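UL37 (Suid herpesvirus 1, PDB 4K70) is an inner tegument protein of the herpesvirus particle, here its N-terminal half, thought to be essential for control of viral trafficking. Local coordinates at residues H224-F235 against A268-R277. Numbering follows the deposited sequence.
Sequences HDRQNPTLREQF and ALAHGDAYVR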
ATOM      1  N   HIS A 224       5.198  -7.300  20.222  1.00 36.28           N
ATOM      2  CA  HIS A 224       6.044  -8.455  20.521  1.00 41.49           C
ATOM      3  C   HIS A 224       6.678  -8.353  21.901  1.00 45.69           C
ATOM      4  O   HIS A 224       6.005  -8.562  22.913  1.00 46.61           O
ATOM      5  CB  HIS A 224       7.113  -8.657  19.445  1.00 51.01           C
ATOM      6  CG  HIS A 224       6.556  -9.030  18.102  1.00 54.86           C
ATOM      7  ND1 HIS A 224       6.584 -10.321  17.616  1.00 58.43           N
ATOM      8  CD2 HIS A 224       5.959  -8.282  17.146  1.00 51.28           C
ATOM      9  CE1 HIS A 224       6.030 -10.350  16.417  1.00 52.52           C
ATOM     10  NE2 HIS A 224       5.640  -9.124  16.108  1.00 51.68           N
ATOM     11  N   ASP A 225       7.962  -8.012  21.942  1.00 43.54           N
ATOM     12  CA  ASP A 225       8.690  -7.970  23.209  1.00 47.08           C
ATOM     13  C   ASP A 225       8.872  -6.558  23.750  1.00 48.60           C
ATOM     14  O   ASP A 225       9.405  -6.368  24.842  1.00 55.07           O
ATOM     15  CB  ASP A 225      10.050  -8.656  23.076  1.00 48.05           C
ATOM     16  CG  ASP A 225       9.949 -10.167  23.167  1.00 51.96           C
ATOM     17  OD1 ASP A 225       9.073 -10.664  23.907  1.00 54.39           O
ATOM     18  OD2 ASP A 225      10.744 -10.857  22.495  1.00 59.90           O
ATOM     19  N   ARG A 226       8.422  -5.571  22.988  1.00 44.90           N
ATOM     20  CA  ARG A 226       8.523  -4.179  23.399  1.00 43.96           C
ATOM     21  C   ARG A 226       7.402  -3.812  24.355  1.00 46.80           C
ATOM     22  O   ARG A 226       6.227  -3.854  23.991  1.00 48.51           O
ATOM     23  CB  ARG A 226       8.451  -3.269  22.180  1.00 45.71           C
ATOM     24  CG  ARG A 226       9.186  -3.808  20.984  1.00 46.87           C
ATOM     25  CD  ARG A 226       9.067  -2.857  19.815  1.00 50.54           C
ATOM     26  NE  ARG A 226      10.288  -2.880  19.019  1.00 55.81           N
ATOM     27  CZ  ARG A 226      10.462  -3.649  17.952  1.00 54.15           C
ATOM     28  NH1 ARG A 226       9.482  -4.449  17.535  1.00 54.46           N
ATOM     29  NH2 ARG A 226      11.616  -3.610  17.301  1.00 46.67           N
ATOM     30  N   GLN A 227       7.767  -3.418  25.566  1.00 44.57           N
ATOM     31  CA  GLN A 227       6.791  -3.133  26.603  1.00 43.14           C
ATOM     32  C   GLN A 227       6.190  -1.745  26.449  1.00 44.89           C
ATOM     33  O   GLN A 227       6.904  -0.745  26.370  1.00 43.22           O
ATOM     34  CB  GLN A 227       7.446  -3.260  27.979  1.00 49.37           C
ATOM     35  CG  GLN A 227       8.199  -4.556  28.180  1.00 45.94           C
ATOM     36  CD  GLN A 227       7.535  -5.456  29.197  1.00 52.43           C
ATOM     37  OE1 GLN A 227       6.718  -5.006  30.007  1.00 50.63           O
ATOM     38  NE2 GLN A 227       7.879  -6.740  29.162  1.00 50.03           N
ATOM     39  N   ASN A 228       4.867  -1.691  26.404  1.00 41.85           N
ATOM     40  CA  ASN A 228       4.156  -0.429  26.434  1.00 38.01           C
ATOM     41  C   ASN A 228       3.367  -0.403  27.727  1.00 42.91           C
ATOM     42  O   ASN A 228       2.499  -1.248  27.943  1.00 42.81           O
ATOM     43  CB  ASN A 228       3.215  -0.313  25.238  1.00 38.37           C
ATOM     44  CG  ASN A 228       2.491   1.011  25.194  1.00 40.52           C
ATOM     45  OD1 ASN A 228       1.658   1.305  26.046  1.00 40.86           O
ATOM     46  ND2 ASN A 228       2.796   1.818  24.187  1.00 43.20           N
ATOM     47  N   PRO A 229       3.685   0.553  28.607  1.00 44.74           N
ATOM     48  CA  PRO A 229       3.055   0.637  29.930  1.00 42.45           C
ATOM     49  C   PRO A 229       1.540   0.828  29.872  1.00 44.03           C
ATOM     50  O   PRO A 229       0.832   0.261  30.710  1.00 43.22           O
ATOM     51  CB  PRO A 229       3.741   1.852  30.574  1.00 44.80           C
ATOM     52  CG  PRO A 229       4.374   2.602  29.434  1.00 44.53           C
ATOM     53  CD  PRO A 229       4.744   1.561  28.434  1.00 45.89           C
ATOM     54  N   THR A 230       1.040   1.590  28.904  1.00 37.87           N
ATOM     55  CA  THR A 230      -0.403   1.813  28.823  1.00 41.19           C
ATOM     56  C   THR A 230      -1.168   0.553  28.368  1.00 38.99           C
ATOM     57  O   THR A 230      -2.239   0.247  28.891  1.00 37.68           O
ATOM     58  CB  THR A 230      -0.749   3.073  27.988  1.00 41.53           C
ATOM     59  OG1 THR A 230      -1.801   2.780  27.067  1.00 45.45           O
ATOM     60  CG2 THR A 230       0.473   3.563  27.227  1.00 46.37           C
ATOM     61  N   LEU A 231      -0.595  -0.185  27.419  1.00 38.91           N
ATOM     62  CA  LEU A 231      -1.119  -1.499  27.043  1.00 36.98           C
ATOM     63  C   LEU A 231      -1.072  -2.443  28.236  1.00 38.09           C
ATOM     64  O   LEU A 231      -2.020  -3.183  28.503  1.00 33.89           O
ATOM     65  CB  LEU A 231      -0.297  -2.100  25.901  1.00 32.30           C
ATOM     66  CG  LEU A 231      -0.688  -3.511  25.455  1.00 34.91           C
ATOM     67  CD1 LEU A 231      -2.146  -3.553  24.942  1.00 26.87           C
ATOM     68  CD2 LEU A 231       0.272  -4.016  24.397  1.00 30.17           C
ATOM     69  N   ARG A 232       0.054  -2.420  28.942  1.00 39.02           N
ATOM     70  CA  ARG A 232       0.250  -3.252  30.121  1.00 39.34           C
ATOM     71  C   ARG A 232      -0.826  -2.994  31.184  1.00 37.98           C
ATOM     72  O   ARG A 232      -1.421  -3.936  31.712  1.00 35.18           O
ATOM     73  CB  ARG A 232       1.654  -3.020  30.682  1.00 38.69           C
ATOM     74  CG  ARG A 232       2.026  -3.903  31.841  1.00 45.86           C
ATOM     75  CD  ARG A 232       3.485  -3.686  32.236  1.00 48.26           C
ATOM     76  NE  ARG A 232       4.340  -4.780  31.778  1.00 51.18           N
ATOM     77  CZ  ARG A 232       4.794  -5.753  32.564  1.00 54.61           C
ATOM     78  NH1 ARG A 232       4.488  -5.770  33.858  1.00 53.71           N
ATOM     79  NH2 ARG A 232       5.568  -6.704  32.060  1.00 56.92           N
ATOM     80  N   GLU A 233      -1.086  -1.720  31.476  1.00 36.34           N
ATOM     81  CA  GLU A 233      -2.106  -1.336  32.454  1.00 36.70           C
ATOM     82  C   GLU A 233      -3.501  -1.721  31.995  1.00 35.74           C
ATOM     83  O   GLU A 233      -4.368  -2.073  32.797  1.00 36.32           O
ATOM     84  CB  GLU A 233      -2.106   0.177  32.677  1.00 40.32           C
ATOM     85  CG  GLU A 233      -0.801   0.755  33.168  1.00 49.18           C
ATOM     86  CD  GLU A 233      -0.837   2.271  33.166  1.00 58.37           C
ATOM     87  OE1 GLU A 233       0.243   2.900  33.217  1.00 63.95           O
ATOM     88  OE2 GLU A 233      -1.956   2.826  33.103  1.00 59.56           O
ATOM     89  N   GLN A 234      -3.742  -1.616  30.702  1.00 33.33           N
ATOM     90  CA  GLN A 234      -5.082  -1.863  30.207  1.00 34.32           C
ATOM     91  C   GLN A 234      -5.394  -3.351  30.172  1.00 30.19           C
ATOM     92  O   GLN A 234      -6.518  -3.751  30.443  1.00 35.82           O
ATOM     93  CB  GLN A 234      -5.291  -1.220  28.843  1.00 33.09           C
ATOM     94  CG  GLN A 234      -5.716   0.228  28.926  1.00 39.29           C
ATOM     95  CD  GLN A 234      -5.756   0.886  27.567  1.00 40.16           C
ATOM     96  OE1 GLN A 234      -6.784   1.406  27.149  1.00 44.63           O
ATOM     97  NE2 GLN A 234      -4.627   0.865  26.868  1.00 42.89           N
ATOM     98  N   PHE A 235      -4.405  -4.174  29.850  1.00 32.33           N
ATOM     99  CA  PHE A 235      -4.624  -5.609  29.966  1.00 31.59           C
ATOM    100  C   PHE A 235      -4.874  -6.029  31.414  1.00 33.88           C
ATOM    101  O   PHE A 235      -5.795  -6.799  31.697  1.00 34.58           O
ATOM    102  CB  PHE A 235      -3.468  -6.420  29.402  1.00 27.93           C
ATOM    103  CG  PHE A 235      -3.601  -7.891  29.677  1.00 28.04           C
ATOM    104  CD1 PHE A 235      -4.465  -8.669  28.929  1.00 26.85           C
ATOM    105  CD2 PHE A 235      -2.887  -8.486  30.708  1.00 31.95           C
ATOM    106  CE1 PHE A 235      -4.604 -10.026  29.194  1.00 29.97           C
ATOM    107  CE2 PHE A 235      -3.022  -9.835  30.976  1.00 31.30           C
ATOM    108  CZ  PHE A 235      -3.880 -10.607  30.216  1.00 31.51           C
ATOM    109  N   ALA A 268      -0.521 -15.066  30.617  1.00 32.83           N
ATOM    110  CA  ALA A 268      -0.781 -13.645  30.808  1.00 33.40           C
ATOM    111  C   ALA A 268      -1.871 -13.436  31.853  1.00 31.31           C
ATOM    112  O   ALA A 268      -1.771 -12.547  32.691  1.00 31.27           O
ATOM    113  CB  ALA A 268      -1.159 -12.981  29.485  1.00 30.28           C
ATOM    114  N   LEU A 269      -2.914 -14.261  31.815  1.00 28.54           N
ATOM    115  CA  LEU A 269      -3.984 -14.107  32.784  1.00 32.83           C
ATOM    116  C   LEU A 269      -3.511 -14.458  34.194  1.00 35.69           C
ATOM    117  O   LEU A 269      -3.907 -13.809  35.161  1.00 40.03           O
ATOM    118  CB  LEU A 269      -5.219 -14.929  32.388  1.00 32.69           C
ATOM    119  CG  LEU A 269      -6.039 -14.385  31.217  1.00 29.70           C
ATOM    120  CD1 LEU A 269      -7.020 -15.429  30.693  1.00 29.21           C
ATOM    121  CD2 LEU A 269      -6.785 -13.106  31.607  1.00 33.63           C
ATOM    122  N   ALA A 270      -2.665 -15.479  34.301  1.00 34.43           N
ATOM    123  CA  ALA A 270      -2.170 -15.940  35.600  1.00 38.45           C
ATOM    124  C   ALA A 270      -1.252 -14.907  36.240  1.00 35.98           C
ATOM    125  O   ALA A 270      -1.120 -14.856  37.457  1.00 38.59           O
ATOM    126  CB  ALA A 270      -1.445 -17.276  35.456  1.00 35.10           C
ATOM    127  N   HIS A 271      -0.620 -14.082  35.414  1.00 40.32           N
ATOM    128  CA  HIS A 271       0.330 -13.090  35.905  1.00 37.86           C
ATOM    129  C   HIS A 271      -0.198 -11.667  35.864  1.00 40.01           C
ATOM    130  O   HIS A 271       0.443 -10.753  36.380  1.00 45.88           O
ATOM    131  CB  HIS A 271       1.641 -13.170  35.119  1.00 39.53           C
ATOM    132  CG  HIS A 271       2.482 -14.352  35.479  1.00 41.58           C
ATOM    133  ND1 HIS A 271       2.232 -15.620  34.997  1.00 44.20           N
ATOM    134  CD2 HIS A 271       3.557 -14.467  36.295  1.00 42.34           C
ATOM    135  CE1 HIS A 271       3.123 -16.462  35.492  1.00 45.21           C
ATOM    136  NE2 HIS A 271       3.937 -15.787  36.281  1.00 44.77           N
ATOM    137  N   GLY A 272      -1.363 -11.474  35.251  1.00 38.07           N
ATOM    138  CA  GLY A 272      -1.888 -10.137  35.035  1.00 38.78           C
ATOM    139  C   GLY A 272      -0.944  -9.299  34.191  1.00 36.58           C
ATOM    140  O   GLY A 272      -0.912  -8.072  34.307  1.00 41.91           O
ATOM    141  N   ASP A 273      -0.184  -9.963  33.325  1.00 34.94           N
ATOM    142  CA  ASP A 273       0.868  -9.310  32.553  1.00 36.59           C
ATOM    143  C   ASP A 273       0.822  -9.765  31.105  1.00 35.12           C
ATOM    144  O   ASP A 273       1.082 -10.927  30.822  1.00 33.84           O
ATOM    145  CB  ASP A 273       2.236  -9.663  33.147  1.00 37.04           C
ATOM    146  CG  ASP A 273       3.371  -8.846  32.545  1.00 41.25           C
ATOM    147  OD1 ASP A 273       3.144  -8.139  31.537  1.00 41.14           O
ATOM    148  OD2 ASP A 273       4.499  -8.921  33.081  1.00 45.45           O
ATOM    149  N   ALA A 274       0.520  -8.846  30.190  1.00 34.72           N
ATOM    150  CA  ALA A 274       0.340  -9.205  28.784  1.00 31.62           C
ATOM    151  C   ALA A 274       1.604  -9.751  28.110  1.00 39.86           C
ATOM    152  O   ALA A 274       1.518 -10.433  27.085  1.00 37.38           O
ATOM    153  CB  ALA A 274      -0.220  -8.017  27.992  1.00 31.28           C
ATOM    154  N   TYR A 275       2.773  -9.459  28.678  1.00 38.25           N
ATOM    155  CA  TYR A 275       4.040  -9.846  28.055  1.00 38.29           C
ATOM    156  C   TYR A 275       4.601 -11.178  28.544  1.00 39.49           C
ATOM    157  O   TYR A 275       5.623 -11.656  28.046  1.00 42.86           O
ATOM    158  CB  TYR A 275       5.074  -8.725  28.198  1.00 41.20           C
ATOM    159  CG  TYR A 275       4.697  -7.511  27.394  1.00 39.59           C
ATOM    160  CD1 TYR A 275       4.997  -7.435  26.038  1.00 43.87           C
ATOM    161  CD2 TYR A 275       4.018  -6.449  27.974  1.00 38.86           C
ATOM    162  CE1 TYR A 275       4.649  -6.327  25.285  1.00 45.49           C
ATOM    163  CE2 TYR A 275       3.663  -5.334  27.225  1.00 43.70           C
ATOM    164  CZ  TYR A 275       3.983  -5.283  25.881  1.00 42.89           C
ATOM    165  OH  TYR A 275       3.643  -4.185  25.128  1.00 39.47           O
ATOM    166  N   VAL A 276       3.927 -11.772  29.521  1.00 38.10           N
ATOM    167  CA  VAL A 276       4.210 -13.135  29.936  1.00 37.26           C
ATOM    168  C   VAL A 276       3.475 -14.081  28.989  1.00 38.29           C
ATOM    169  O   VAL A 276       2.250 -14.000  28.842  1.00 35.95           O
ATOM    170  CB  VAL A 276       3.734 -13.389  31.372  1.00 35.65           C
ATOM    171  CG1 VAL A 276       4.080 -14.806  31.800  1.00 37.56           C
ATOM    172  CG2 VAL A 276       4.355 -12.385  32.314  1.00 37.17           C
ATOM    173  N   ARG A 277       4.223 -14.970  28.344  1.00 38.58           N
ATOM    174  CA  ARG A 277       3.668 -15.818  27.298  1.00 36.85           C
ATOM    175  C   ARG A 277       3.919 -17.302  27.539  1.00 40.91           C
ATOM    176  O   ARG A 277       3.458 -18.137  26.761  1.00 39.80           O
ATOM    177  CB  ARG A 277       4.236 -15.416  25.930  1.00 36.31           C
ATOM    178  CG  ARG A 277       3.818 -14.034  25.450  1.00 36.93           C
ATOM    179  CD  ARG A 277       4.188 -13.836  23.979  1.00 35.03           C
ATOM    180  NE  ARG A 277       3.673 -12.583  23.432  1.00 38.64           N
ATOM    181  CZ  ARG A 277       4.302 -11.416  23.523  1.00 38.45           C
ATOM    182  NH1 ARG A 277       5.469 -11.340  24.151  1.00 39.16           N
ATOM    183  NH2 ARG A 277       3.764 -10.322  22.996  1.00 35.68           N
TER
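Y275 pushes its phenol into the bend of the 224-228 linker, where the hydroxyl meets two backbone groups: N228 N donates to Y275 OH at 3.1 Å, and Y275 OH gives a weak bond to R226 O at 2.8 Å. The Q227 amide stacks over one face of this ring, the two planes 29° apart, while Q227 CA makes an off-centre CH-pi contact. H224 O lies at the ring edge, 3.5 Å from Y275 CD1, and L231 CD2 touches the hydroxyl end. The R232 guanidinium plane lies nearly parallel to that of the Y275 ring, and the group ends on D273: R232 NH2 is 2.7 Å from D273 OD2 in a salt bridge, with the carboxylate turned 69° from the guanidinium and OD1 over its face. A bend at chi3 (-104°) turns the guanidinium back to Q227 OE1, which takes weak bonds from R232 NE and NH2 while the amide stays stacked on Y275. D273 OD1 also accepts from Y275 N, closing an Asx turn. On the linker side, R277 NH2 donates to H224 O at 2.9 Å and R277 NH1 does so weakly; R277 NE pairs with D220. F235 lays one face on A274 and points its edge at A268 O, with F235 CZ 3.7 Å from A268 CB. L216 of helix 208-223 touches both F235 and A274, and F223 touches Y275. The arrangement is a helix-loop junction of an all-helical fold: the turn after helix 260-271 packs against the linker joining helices 208-223 and 229-240, with N228 at the N-cap position of the second helix, its ND2 bonded to D145.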